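Local coordinates for protein pseudopodium-enriched atypical kinase 1 (Homo sapiens, PDB 6BHC) that is a pseudokinase that carries a protein kinase fold with an unusual catalytic cleft and dimerizes through a mode not previously known for kinase folds, at residues K44-F49 and Q119-F124; K276-T282 and P337-I343; R309-R314 and Q326-S330. The protein carries 1 engineered substitution. Residues are numbered along the deposited sequence.

Contact 1. Residues K44-F49 and Q119-F124; sequences KDQLRF and QDCGHF
Residues 44-49 run almost parallel to 119-124 (end-to-end directions 6° apart), extended from Asp-45 onward, while 119-124 leads from loop into strand 123-128. Lys-44 sets its CD 3.4 Å from Gln-119 OE1; its ammonium serves the carbonyls of Met-40 and Gly-42. The CA atoms come nearest at Gln-46 and Cys-121 (4.1 Å), with a C-H...O contact from Gln-46 CA to Cys-121 O (3.5 Å). The one hydrogen bond between the segments follows: Leu-47 N to Cys-121 O, 2.8 Å and nearly linear. Apolar Leu-47 lays CD1 4.2 Å from Cys-121 SG, both side chains touching Tyr-86. Phe-49, CA-CB directed toward the partner with chi1 m, presents its ring edge to Gly-122 (CE2 to CA 3.6 Å). A CB there would clash with that ring, and at phi/psi of 139/168° would also jam against the preceding carbonyl O. Phe-124 (chi1 p) brings its CD1 over one face of the Phe-49 ring, 3.8 Å from Phe-49 CG; the rings meet obliquely, centroids 4.8 Å apart and planes at 45°. Both also meet Phe-57. Thus an N-terminal linker flanks edge strand 123-128, which pairs with 143-150 in the N-lobe sheet of the kinase fold.

Contact 2. Residues K276-T282 and P337-I343; sequences KCDEFQT and PSERILI
Residues 277-282 begin a helix with Lys-276 at the N-cap position, while 337-343 passes from helical angles at 337-339 through an extended Arg-340 to Leu-342, at the N-cap position of helix 343-354. CA atoms approach at Lys-276/Pro-337 (6.1 Å) and Glu-279/Ile-343 (6.0 Å). Lys-276, long enough to cross the gap (chi1 m, chi2 m), gives NZ to Pro-337 O at a very short 2.5 Å and to Arg-340 O at 3.0 Å. Arg-340 (chi1 t, chi2 t) answers with NH1 to Lys-276 O at 2.7 Å, and Phe-280 CB lies over its guanidinium face, 3.5 Å from NH1. Glu-279, salt-bridged to Lys-195, receives a weak bond from Ile-343 N to its OE2 (3.4 Å). Ile-343 packs on Cys-188 and Leu-191 of helix 173-194, its CD1 4.1 Å from Thr-282 OG1. Arg-340 is also salt-bridged to Glu-267 of the Ala-Pro-Glu motif, and Asp-278 accepts hydrogen bonds from the backbone of His-201 and Cys-202: the Glu-Arg ion pair and helix F aspartate typical of the kinase C-lobe.

Contact 3. Residues R309-R314 and Q326-S330; sequences RADLPR and QQLAS
Arg-309, Gln-326 and Ser-330 bury most of this interface, where a loop meets one side of helix 322-332. The loop has helical angles at 309-311 and is extended from Leu-312 to Arg-314; CA atoms lie nearest at Arg-309/Ser-330 (6.3 Å) and Arg-314/Gln-326 (7.6 Å). Arg-309, poorly ordered, reaches across to the helix with chi1 t and chi2 m, so that its guanidinium has Gln-326 CD over one face. Its NH1 makes a weak 3.3 Å hydrogen bond to Gln-327 OE1. Gln-326 (chi1 t, chi2 p) suits its place because an amide can both accept and donate: OE1 takes the backbone N of Ile-315 and sits 3.4 Å from CA of Arg-314, while NE2 pairs with Tyr-287 OH, which also bonds to Pro-313 O. Small Ser-330 returns OG to Gln-326 O at 2.9 Å, one turn back, leaving room for Leu-312, whose CD1 lies 4.0 Å from Ser-330 CA. Gln-326 and Tyr-287 thereby tie this loop to helices H and F of the kinase C-lobe.

Overall arrangement
Contact 1 belongs to the N-lobe and lies at the surface, its centre about 43 Å from that of contact 3 on the opposite side of the chain's centre. Contacts 2 and 3, both partly buried in the C-lobe, have centres about 14 Å apart and touch where Ile-341 CD1 packs 3.8 Å from Leu-328 CD1. They draw on the same elements: helix 277-289 supplies a segment to contact 2 and Tyr-287 beside contact 3, while helix 322-332 takes part in contact 3 and packs behind Ile-341. Chemistry follows place: aromatic rings and a single backbone bond against a sheet edge, charged side chains on carbonyls in contact 2, and a glutamine amide satisfying a loop in contact 3.

Contact 1. Residues K44-F49 and Q119-F124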
loop_
_atom_site.group_PDB
_atom_site.type_symbol
_atom_site.label_atom_id
_atom_site.label_comp_id
_atom_site.label_asym_id
_atom_site.label_seq_id
_atom_site.Cartn_x
_atom_site.Cartn_y
_atom_site.Cartn_z
ATOM N N LYS A 44 13.150 -4.192 -24.362
ATOM C CA LYS A 44 13.172 -3.141 -25.370
ATOM C C LYS A 44 14.371 -3.249 -26.306
ATOM O O LYS A 44 14.648 -2.298 -27.045
ATOM C CB LYS A 44 13.148 -1.761 -24.705
ATOM C CG LYS A 44 11.906 -1.522 -23.867
ATOM C CD LYS A 44 11.972 -0.210 -23.116
ATOM C CE LYS A 44 10.797 -0.077 -22.163
ATOM N NZ LYS A 44 10.770 -1.197 -21.181
ATOM N N ASP A 45 15.085 -4.371 -26.292
ATOM C CA ASP A 45 16.169 -4.572 -27.242
ATOM C C ASP A 45 15.604 -4.751 -28.645
ATOM O O ASP A 45 14.623 -5.471 -28.849
ATOM C CB ASP A 45 17.007 -5.790 -26.853
ATOM C CG ASP A 45 17.629 -5.657 -25.478
ATOM O OD1 ASP A 45 17.808 -4.512 -25.013
ATOM O OD2 ASP A 45 17.943 -6.697 -24.861
ATOM N N GLN A 46 16.223 -4.084 -29.615
ATOM C CA GLN A 46 15.759 -4.182 -30.990
ATOM C C GLN A 46 16.064 -5.558 -31.567
ATOM O O GLN A 46 17.069 -6.191 -31.236
ATOM C CB GLN A 46 16.401 -3.099 -31.856
ATOM C CG GLN A 46 15.778 -1.722 -31.688
ATOM C CD GLN A 46 16.104 -0.787 -32.838
ATOM O OE1 GLN A 46 17.015 -1.046 -33.626
ATOM N NE2 GLN A 46 15.355 0.305 -32.943
ATOM N N LEU A 47 15.178 -6.019 -32.441
ATOM C CA LEU A 47 15.355 -7.305 -33.090
ATOM C C LEU A 47 16.302 -7.179 -34.279
ATOM O O LEU A 47 16.598 -6.082 -34.759
ATOM C CB LEU A 47 14.007 -7.861 -33.552
ATOM C CG LEU A 47 12.943 -8.011 -32.460
ATOM C CD1 LEU A 47 11.607 -8.412 -33.063
ATOM C CD2 LEU A 47 13.391 -9.023 -31.417
ATOM N N ARG A 48 16.779 -8.329 -34.750
ATOM C CA ARG A 48 17.634 -8.412 -35.926
ATOM C C ARG A 48 16.848 -9.054 -37.061
ATOM O O ARG A 48 16.166 -10.063 -36.856
ATOM C CB ARG A 48 18.900 -9.217 -35.631
ATOM C CG ARG A 48 19.813 -8.569 -34.604
ATOM C CD ARG A 48 21.059 -9.404 -34.361
ATOM N NE ARG A 48 21.944 -8.794 -33.373
ATOM C CZ ARG A 48 23.086 -9.334 -32.956
ATOM N NH1 ARG A 48 23.486 -10.502 -33.441
ATOM N NH2 ARG A 48 23.827 -8.707 -32.054
ATOM N N PHE A 49 16.938 -8.463 -38.250
ATOM C CA PHE A 49 16.191 -8.917 -39.411
ATOM C C PHE A 49 17.143 -9.221 -40.560
ATOM O O PHE A 49 18.206 -8.606 -40.690
ATOM C CB PHE A 49 15.163 -7.869 -39.850
ATOM C CG PHE A 49 14.211 -7.465 -38.760
ATOM C CD1 PHE A 49 13.202 -8.322 -38.353
ATOM C CD2 PHE A 49 14.324 -6.229 -38.145
ATOM C CE1 PHE A 49 12.324 -7.954 -37.351
ATOM C CE2 PHE A 49 13.448 -5.855 -37.143
ATOM C CZ PHE A 49 12.448 -6.719 -36.746
ATOM N N GLN A 119 7.525 3.660 -29.239
ATOM C CA GLN A 119 8.770 2.911 -29.288
ATOM C C GLN A 119 8.694 1.869 -30.396
ATOM O O GLN A 119 7.611 1.431 -30.793
ATOM C CB GLN A 119 9.056 2.218 -27.951
ATOM C CG GLN A 119 8.906 3.104 -26.729
ATOM C CD GLN A 119 8.979 2.316 -25.434
ATOM O OE1 GLN A 119 9.908 1.536 -25.217
ATOM N NE2 GLN A 119 7.988 2.505 -24.571
ATOM N N ASP A 120 9.864 1.470 -30.891
ATOM C CA ASP A 120 9.951 0.424 -31.897
ATOM C C ASP A 120 11.112 -0.498 -31.558
ATOM O O ASP A 120 12.070 -0.094 -30.895
ATOM C CB ASP A 120 10.128 1.002 -33.310
ATOM C CG ASP A 120 11.471 1.678 -33.502
ATOM O OD1 ASP A 120 12.430 0.990 -33.913
ATOM O OD2 ASP A 120 11.568 2.896 -33.246
ATOM N N CYS A 121 11.013 -1.745 -32.018
ATOM C CA CYS A 121 12.053 -2.744 -31.801
ATOM C C CYS A 121 12.652 -3.219 -33.120
ATOM O O CYS A 121 13.122 -4.355 -33.224
ATOM C CB CYS A 121 11.513 -3.926 -30.996
ATOM S SG CYS A 121 10.091 -4.772 -31.729
ATOM N N GLY A 122 12.642 -2.360 -34.136
ATOM C CA GLY A 122 13.238 -2.699 -35.412
ATOM C C GLY A 122 12.425 -2.251 -36.609
ATOM O O GLY A 122 11.261 -1.864 -36.472
ATOM N N HIS A 123 13.034 -2.302 -37.790
ATOM C CA HIS A 123 12.373 -1.909 -39.026
ATOM C C HIS A 123 13.135 -2.512 -40.197
ATOM O O HIS A 123 14.321 -2.834 -40.088
ATOM C CB HIS A 123 12.291 -0.386 -39.160
ATOM C CG HIS A 123 13.611 0.303 -39.019
ATOM N ND1 HIS A 123 14.541 0.345 -40.035
ATOM C CD2 HIS A 123 14.162 0.971 -37.978
ATOM C CE1 HIS A 123 15.606 1.013 -39.629
ATOM N NE2 HIS A 123 15.400 1.404 -38.383
ATOM N N PHE A 124 12.437 -2.658 -41.320
ATOM C CA PHE A 124 13.022 -3.250 -42.518
ATOM C C PHE A 124 12.117 -2.950 -43.705
ATOM O O PHE A 124 10.970 -2.522 -43.546
ATOM C CB PHE A 124 13.226 -4.761 -42.358
ATOM C CG PHE A 124 11.964 -5.517 -42.043
ATOM C CD1 PHE A 124 11.548 -5.679 -40.732
ATOM C CD2 PHE A 124 11.198 -6.070 -43.057
ATOM C CE1 PHE A 124 10.387 -6.374 -40.438
ATOM C CE2 PHE A 124 10.037 -6.766 -42.771
ATOM C CZ PHE A 124 9.632 -6.919 -41.460
#

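Contact 2. Residues K276-T282 and P337-I343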
loop_
_atom_site.group_PDB
_atom_site.type_symbol
_atom_site.label_atom_id
_atom_site.label_comp_id
_atom_site.label_asym_id
_atom_site.label_seq_id
_atom_site.Cartn_x
_atom_site.Cartn_y
_atom_site.Cartn_z
ATOM N N LYS A 276 6.702 27.585 -30.416
ATOM C CA LYS A 276 5.422 27.360 -29.758
ATOM C C LYS A 276 4.438 26.659 -30.690
ATOM O O LYS A 276 3.223 26.802 -30.545
ATOM C CB LYS A 276 4.837 28.681 -29.257
ATOM C CG LYS A 276 5.690 29.403 -28.226
ATOM C CD LYS A 276 5.556 28.771 -26.853
ATOM C CE LYS A 276 6.300 29.581 -25.802
ATOM N NZ LYS A 276 5.783 30.975 -25.697
ATOM N N CYS A 277 4.959 25.890 -31.649
ATOM C CA CYS A 277 4.104 25.261 -32.652
ATOM C C CYS A 277 3.239 24.163 -32.043
ATOM O O CYS A 277 2.035 24.086 -32.316
ATOM C CB CYS A 277 4.956 24.703 -33.791
ATOM S SG CYS A 277 4.013 23.825 -35.058
ATOM N N ASP A 278 3.835 23.296 -31.219
ATOM C CA ASP A 278 3.072 22.186 -30.654
ATOM C C ASP A 278 2.014 22.666 -29.668
ATOM O O ASP A 278 0.941 22.059 -29.569
ATOM C CB ASP A 278 4.009 21.182 -29.981
ATOM C CG ASP A 278 4.842 20.402 -30.983
ATOM O OD1 ASP A 278 4.472 20.377 -32.176
ATOM O OD2 ASP A 278 5.861 19.806 -30.573
ATOM N N GLU A 279 2.293 23.748 -28.935
ATOM C CA GLU A 279 1.286 24.303 -28.036
ATOM C C GLU A 279 0.074 24.807 -28.812
ATOM O O GLU A 279 -1.072 24.591 -28.400
ATOM C CB GLU A 279 1.894 25.428 -27.195
ATOM C CG GLU A 279 2.843 24.960 -26.093
ATOM C CD GLU A 279 4.232 24.614 -26.603
ATOM O OE1 GLU A 279 4.463 24.702 -27.827
ATOM O OE2 GLU A 279 5.098 24.258 -25.774
ATOM N N PHE A 280 0.309 25.473 -29.945
ATOM C CA PHE A 280 -0.797 25.990 -30.744
ATOM C C PHE A 280 -1.643 24.860 -31.320
ATOM O O PHE A 280 -2.875 24.955 -31.349
ATOM C CB PHE A 280 -0.260 26.885 -31.862
ATOM C CG PHE A 280 -1.330 27.474 -32.737
ATOM C CD1 PHE A 280 -1.969 28.649 -32.376
ATOM C CD2 PHE A 280 -1.690 26.857 -33.924
ATOM C CE1 PHE A 280 -2.951 29.194 -33.179
ATOM C CE2 PHE A 280 -2.671 27.398 -34.733
ATOM C CZ PHE A 280 -3.300 28.568 -34.360
ATOM N N GLN A 281 -1.003 23.782 -31.782
ATOM C CA GLN A 281 -1.763 22.668 -32.342
ATOM C C GLN A 281 -2.530 21.911 -31.267
ATOM O O GLN A 281 -3.585 21.331 -31.552
ATOM C CB GLN A 281 -0.831 21.725 -33.104
ATOM C CG GLN A 281 -0.286 22.317 -34.395
ATOM C CD GLN A 281 0.540 21.328 -35.200
ATOM O OE1 GLN A 281 0.966 20.292 -34.691
ATOM N NE2 GLN A 281 0.769 21.647 -36.469
ATOM N N THR A 282 -2.027 21.909 -30.030
ATOM C CA THR A 282 -2.761 21.289 -28.932
ATOM C C THR A 282 -4.057 22.035 -28.638
ATOM O O THR A 282 -5.057 21.415 -28.258
ATOM C CB THR A 282 -1.877 21.226 -27.684
ATOM O OG1 THR A 282 -0.694 20.471 -27.976
ATOM C CG2 THR A 282 -2.614 20.562 -26.531
ATOM N N PRO A 337 3.255 34.408 -29.855
ATOM C CA PRO A 337 3.996 33.280 -29.262
ATOM C C PRO A 337 4.577 33.585 -27.893
ATOM O O PRO A 337 4.631 32.692 -27.037
ATOM C CB PRO A 337 5.099 33.005 -30.297
ATOM C CG PRO A 337 4.614 33.632 -31.562
ATOM C CD PRO A 337 3.817 34.826 -31.149
ATOM N N SER A 338 5.008 34.827 -27.658
ATOM C CA SER A 338 5.603 35.173 -26.369
ATOM C C SER A 338 4.583 35.132 -25.239
ATOM O O SER A 338 4.957 34.917 -24.081
ATOM C CB SER A 338 6.252 36.555 -26.444
ATOM O OG SER A 338 5.294 37.552 -26.752
ATOM N N GLU A 339 3.301 35.334 -25.548
ATOM C CA GLU A 339 2.236 35.235 -24.559
ATOM C C GLU A 339 1.566 33.866 -24.538
ATOM O O GLU A 339 0.847 33.562 -23.580
ATOM C CB GLU A 339 1.176 36.318 -24.806
ATOM C CG GLU A 339 1.653 37.738 -24.520
ATOM C CD GLU A 339 1.533 38.121 -23.054
ATOM O OE1 GLU A 339 1.197 39.292 -22.773
ATOM O OE2 GLU A 339 1.765 37.258 -22.181
ATOM N N ARG A 340 1.781 33.043 -25.561
ATOM C CA ARG A 340 1.232 31.694 -25.573
ATOM C C ARG A 340 1.860 30.871 -24.454
ATOM O O ARG A 340 3.085 30.848 -24.301
ATOM C CB ARG A 340 1.485 31.040 -26.931
ATOM C CG ARG A 340 0.761 29.723 -27.164
ATOM C CD ARG A 340 1.052 29.213 -28.568
ATOM N NE ARG A 340 0.854 30.265 -29.562
ATOM C CZ ARG A 340 1.400 30.268 -30.774
ATOM N NH1 ARG A 340 2.185 29.270 -31.155
ATOM N NH2 ARG A 340 1.164 31.274 -31.605
ATOM N N ILE A 341 1.017 30.200 -23.663
ATOM C CA ILE A 341 1.521 29.480 -22.497
ATOM C C ILE A 341 2.376 28.294 -22.933
ATOM O O ILE A 341 2.275 27.784 -24.056
ATOM C CB ILE A 341 0.373 29.023 -21.585
ATOM C CG1 ILE A 341 -0.509 28.002 -22.306
ATOM C CG2 ILE A 341 -0.442 30.218 -21.111
ATOM C CD1 ILE A 341 -1.498 27.302 -21.394
ATOM N N LEU A 342 3.233 27.852 -22.018
ATOM C CA LEU A 342 4.094 26.704 -22.246
ATOM C C LEU A 342 3.326 25.405 -22.025
ATOM O O LEU A 342 2.302 25.367 -21.337
ATOM C CB LEU A 342 5.311 26.758 -21.320
ATOM C CG LEU A 342 6.338 27.856 -21.600
ATOM C CD1 LEU A 342 7.300 28.004 -20.432
ATOM C CD2 LEU A 342 7.096 27.548 -22.878
ATOM N N ILE A 343 3.843 24.326 -22.617
ATOM C CA ILE A 343 3.177 23.034 -22.503
ATOM C C ILE A 343 3.234 22.499 -21.077
ATOM O O ILE A 343 2.427 21.638 -20.710
ATOM C CB ILE A 343 3.780 22.024 -23.500
ATOM C CG1 ILE A 343 2.740 20.970 -23.890
ATOM C CG2 ILE A 343 5.020 21.358 -22.919
ATOM C CD1 ILE A 343 1.586 21.520 -24.704
#

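Contact 3. Residues R309-R314 and Q326-S330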
loop_
_atom_site.group_PDB
_atom_site.type_symbol
_atom_site.label_atom_id
_atom_site.label_comp_id
_atom_site.label_asym_id
_atom_site.label_seq_id
_atom_site.Cartn_x
_atom_site.Cartn_y
_atom_site.Cartn_z
ATOM N N ARG A 309 -9.589 36.898 -27.431
ATOM C CA ARG A 309 -10.249 35.775 -26.773
ATOM C C ARG A 309 -11.710 35.674 -27.193
ATOM O O ARG A 309 -12.238 34.568 -27.365
ATOM C CB ARG A 309 -10.126 35.920 -25.255
ATOM C CG ARG A 309 -10.082 34.607 -24.481
ATOM C CD ARG A 309 -11.472 34.071 -24.177
ATOM N NE ARG A 309 -11.426 32.989 -23.197
ATOM C CZ ARG A 309 -12.499 32.387 -22.692
ATOM N NH1 ARG A 309 -12.357 31.413 -21.803
ATOM N NH2 ARG A 309 -13.712 32.758 -23.075
ATOM N N ALA A 310 -12.378 36.816 -27.373
ATOM C CA ALA A 310 -13.787 36.824 -27.747
ATOM C C ALA A 310 -14.019 36.407 -29.193
ATOM O O ALA A 310 -15.163 36.110 -29.555
ATOM C CB ALA A 310 -14.384 38.213 -27.509
ATOM N N ASP A 311 -12.976 36.376 -30.023
ATOM C CA ASP A 311 -13.148 35.985 -31.416
ATOM C C ASP A 311 -13.204 34.472 -31.591
ATOM O O ASP A 311 -13.790 33.991 -32.568
ATOM C CB ASP A 311 -12.019 36.565 -32.268
ATOM C CG ASP A 311 -11.999 38.082 -32.260
ATOM O OD1 ASP A 311 -13.081 38.700 -32.334
ATOM O OD2 ASP A 311 -10.893 38.658 -32.179
ATOM N N LEU A 312 -12.611 33.712 -30.672
ATOM C CA LEU A 312 -12.595 32.264 -30.803
ATOM C C LEU A 312 -13.994 31.685 -30.586
ATOM O O LEU A 312 -14.781 32.218 -29.800
ATOM C CB LEU A 312 -11.617 31.646 -29.807
ATOM C CG LEU A 312 -10.131 31.909 -30.057
ATOM C CD1 LEU A 312 -9.289 31.356 -28.920
ATOM C CD2 LEU A 312 -9.698 31.308 -31.386
ATOM N N PRO A 313 -14.329 30.596 -31.280
ATOM C CA PRO A 313 -15.636 29.963 -31.068
ATOM C C PRO A 313 -15.773 29.445 -29.642
ATOM O O PRO A 313 -14.811 28.959 -29.044
ATOM C CB PRO A 313 -15.648 28.817 -32.087
ATOM C CG PRO A 313 -14.636 29.211 -33.118
ATOM C CD PRO A 313 -13.573 29.955 -32.368
ATOM N N ARG A 314 -16.985 29.556 -29.104
ATOM C CA ARG A 314 -17.237 29.214 -27.711
ATOM C C ARG A 314 -17.405 27.709 -27.547
ATOM O O ARG A 314 -18.154 27.072 -28.294
ATOM C CB ARG A 314 -18.485 29.938 -27.205
ATOM C CG ARG A 314 -18.453 31.446 -27.393
ATOM C CD ARG A 314 -17.463 32.110 -26.449
ATOM N NE ARG A 314 -17.294 33.528 -26.753
ATOM C CZ ARG A 314 -18.085 34.494 -26.293
ATOM N NH1 ARG A 314 -19.108 34.196 -25.502
ATOM N NH2 ARG A 314 -17.855 35.755 -26.626
ATOM N N GLN A 326 -11.891 25.463 -22.027
ATOM C CA GLN A 326 -12.027 26.658 -22.852
ATOM C C GLN A 326 -10.901 27.643 -22.573
ATOM O O GLN A 326 -10.279 28.173 -23.501
ATOM C CB GLN A 326 -13.386 27.313 -22.607
ATOM C CG GLN A 326 -13.559 28.660 -23.291
ATOM C CD GLN A 326 -13.847 28.535 -24.774
ATOM O OE1 GLN A 326 -14.997 28.636 -25.202
ATOM N NE2 GLN A 326 -12.803 28.322 -25.568
ATOM N N GLN A 327 -10.623 27.899 -21.291
ATOM C CA GLN A 327 -9.539 28.808 -20.936
ATOM C C GLN A 327 -8.191 28.252 -21.375
ATOM O O GLN A 327 -7.316 29.003 -21.821
ATOM C CB GLN A 327 -9.555 29.073 -19.429
ATOM C CG GLN A 327 -8.445 29.990 -18.932
ATOM C CD GLN A 327 -8.606 31.427 -19.395
ATOM O OE1 GLN A 327 -9.670 31.829 -19.871
ATOM N NE2 GLN A 327 -7.544 32.212 -19.255
ATOM N N LEU A 328 -8.009 26.935 -21.264
ATOM C CA LEU A 328 -6.757 26.319 -21.689
ATOM C C LEU A 328 -6.547 26.471 -23.190
ATOM O O LEU A 328 -5.435 26.765 -23.642
ATOM C CB LEU A 328 -6.744 24.842 -21.293
ATOM C CG LEU A 328 -5.524 24.045 -21.752
ATOM C CD1 LEU A 328 -4.260 24.646 -21.164
ATOM C CD2 LEU A 328 -5.659 22.579 -21.367
ATOM N N ALA A 329 -7.607 26.276 -23.978
ATOM C CA ALA A 329 -7.491 26.425 -25.425
ATOM C C ALA A 329 -7.195 27.869 -25.812
ATOM O O ALA A 329 -6.359 28.122 -26.687
ATOM C CB ALA A 329 -8.770 25.937 -26.105
ATOM N N SER A 330 -7.866 28.828 -25.170
ATOM C CA SER A 330 -7.629 30.235 -25.479
ATOM C C SER A 330 -6.180 30.622 -25.217
ATOM O O SER A 330 -5.595 31.412 -25.967
ATOM C CB SER A 330 -8.575 31.118 -24.664
ATOM O OG SER A 330 -9.927 30.752 -24.881
#